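Local structure of 3-hexulose-6-phosphate isomerase (Methanocaldococcus jannaschii, 1JEO) at residues 159-162 with 163-167. The protein catalyses the isomerisation of 3-hexulose 6-phosphate to and from fructose 6-phosphate, a step of ribose 5-phosphate biosynthesis. Sequence-based numbering, arbitrary orientation.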
loop_
_atom_site.group_PDB
_atom_site.type_symbol
_atom_site.label_atom_id
_atom_site.label_comp_id
_atom_site.label_asym_id
_atom_site.label_seq_id
_atom_site.Cartn_x
_atom_site.Cartn_y
_atom_site.Cartn_z
ATOM N N ALA A 159 -11.512 0.791 3.368
ATOM C CA ALA A 159 -12.970 0.931 3.247
ATOM C C ALA A 159 -13.597 -0.385 2.798
ATOM O O ALA A 159 -14.595 -0.824 3.372
ATOM C CB ALA A 159 -13.323 2.042 2.261
ATOM N N GLU A 160 -12.951 -1.040 1.831
ATOM C CA GLU A 160 -13.420 -2.318 1.314
ATOM C C GLU A 160 -13.221 -3.478 2.291
ATOM O O GLU A 160 -14.024 -4.413 2.294
ATOM C CB GLU A 160 -12.779 -2.641 -0.040
ATOM C CG GLU A 160 -13.201 -1.724 -1.188
ATOM C CD GLU A 160 -14.698 -1.744 -1.463
ATOM O OE1 GLU A 160 -15.251 -2.839 -1.692
ATOM O OE2 GLU A 160 -15.319 -0.659 -1.447
ATOM N N ILE A 161 -12.178 -3.412 3.129
ATOM C CA ILE A 161 -11.921 -4.465 4.127
ATOM C C ILE A 161 -12.996 -4.400 5.222
ATOM O O ILE A 161 -13.485 -5.438 5.671
ATOM C CB ILE A 161 -10.477 -4.383 4.747
ATOM C CG1 ILE A 161 -9.426 -4.711 3.681
ATOM C CG2 ILE A 161 -10.316 -5.389 5.906
ATOM C CD1 ILE A 161 -7.970 -4.449 4.102
ATOM N N MET A 162 -13.394 -3.182 5.592
ATOM C CA MET A 162 -14.425 -2.955 6.612
ATOM C C MET A 162 -15.808 -3.432 6.150
ATOM O O MET A 162 -16.576 -3.961 6.952
ATOM C CB MET A 162 -14.499 -1.477 7.001
ATOM C CG MET A 162 -13.302 -0.951 7.767
ATOM S SD MET A 162 -13.550 0.727 8.403
ATOM C CE MET A 162 -13.004 1.591 7.151
ATOM N N LYS A 163 -16.089 -3.272 4.854
ATOM C CA LYS A 163 -17.353 -3.691 4.228
ATOM C C LYS A 163 -17.495 -5.212 4.174
ATOM O O LYS A 163 -18.565 -5.749 4.468
ATOM C CB LYS A 163 -17.444 -3.179 2.788
ATOM C CG LYS A 163 -17.693 -1.710 2.615
ATOM C CD LYS A 163 -17.686 -1.372 1.137
ATOM C CE LYS A 163 -17.966 0.083 0.897
ATOM N NZ LYS A 163 -17.821 0.450 -0.536
ATOM N N ARG A 164 -16.410 -5.886 3.791
ATOM C CA ARG A 164 -16.381 -7.346 3.661
ATOM C C ARG A 164 -16.368 -8.109 4.978
ATOM O O ARG A 164 -16.877 -9.229 5.051
ATOM C CB ARG A 164 -15.195 -7.779 2.795
ATOM C CG ARG A 164 -15.298 -7.309 1.358
ATOM C CD ARG A 164 -14.033 -7.599 0.581
ATOM N NE ARG A 164 -14.023 -6.892 -0.697
ATOM C CZ ARG A 164 -13.388 -7.307 -1.790
ATOM N NH1 ARG A 164 -12.702 -8.444 -1.785
ATOM N NH2 ARG A 164 -13.417 -6.563 -2.886
ATOM N N LEU A 165 -15.789 -7.499 6.009
ATOM C CA LEU A 165 -15.706 -8.127 7.326
ATOM C C LEU A 165 -16.705 -7.566 8.347
ATOM O O LEU A 165 -16.678 -7.956 9.519
ATOM C CB LEU A 165 -14.268 -8.053 7.866
ATOM C CG LEU A 165 -13.120 -8.686 7.065
ATOM C CD1 LEU A 165 -11.806 -8.484 7.816
ATOM C CD2 LEU A 165 -13.377 -10.175 6.809
ATOM N N ASN A 166 -17.593 -6.677 7.881
ATOM C CA ASN A 166 -18.637 -6.015 8.691
ATOM C C ASN A 166 -18.117 -5.267 9.933
ATOM O O ASN A 166 -18.671 -5.383 11.032
ATOM C CB ASN A 166 -19.764 -7.000 9.062
ATOM C CG ASN A 166 -20.647 -7.349 7.880
ATOM O OD1 ASN A 166 -21.581 -6.617 7.556
ATOM N ND2 ASN A 166 -20.357 -8.472 7.232
ATOM N N LEU A 167 -17.037 -4.509 9.739
ATOM C CA LEU A 167 -16.414 -3.736 10.812
ATOM C C LEU A 167 -16.945 -2.312 10.853
ATOM O O LEU A 167 -17.271 -1.730 9.814
ATOM C CB LEU A 167 -14.888 -3.717 10.654
ATOM C CG LEU A 167 -14.141 -5.054 10.538
ATOM C CD1 LEU A 167 -12.675 -4.786 10.246
ATOM C CD2 LEU A 167 -14.296 -5.909 11.795
#
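Glu160 and Lys163 meet near the C-terminal end of helix 144-164, which ends in a Schellman-type turn in this SIS-family protein. A bend at chi2 (-60°) turns the Glu160 carboxylate toward Lys163, which, extended beyond CG, crosses it and delivers NZ to the syn side of OE2 at 2.9 Å, somewhat out of the carboxylate plane. On the way, CG of Lys163 passes 3.3 Å from Ala159 O, the carbonyl that receives Lys163 N. The aliphatic part of Arg164 likewise runs over Glu160 O, with CG 3.3 Å away; its guanidinium is anchored by a salt bridge to Asp31, and Glu160 OE1 stays 4.3 Å from Arg164 NH2, too far for a salt bridge. An alanine in place of Glu160 would probably leave the Lys163 ammonium without its carboxylate mate and free to swing into solvent. Facing helix 24-39, Ile161 turns CG2 toward CD1 of Leu165 (3.9 Å), the two side chains lying alongside. Asn166, with left-handed backbone angles, reverses the chain, so that Leu167 comes back beside Met162 and CB of Leu167 rests 4.3 Å from CG of Met162. Leu167 N closes the turn on an in-plane lone pair of Met162 O, at 2.9 Å.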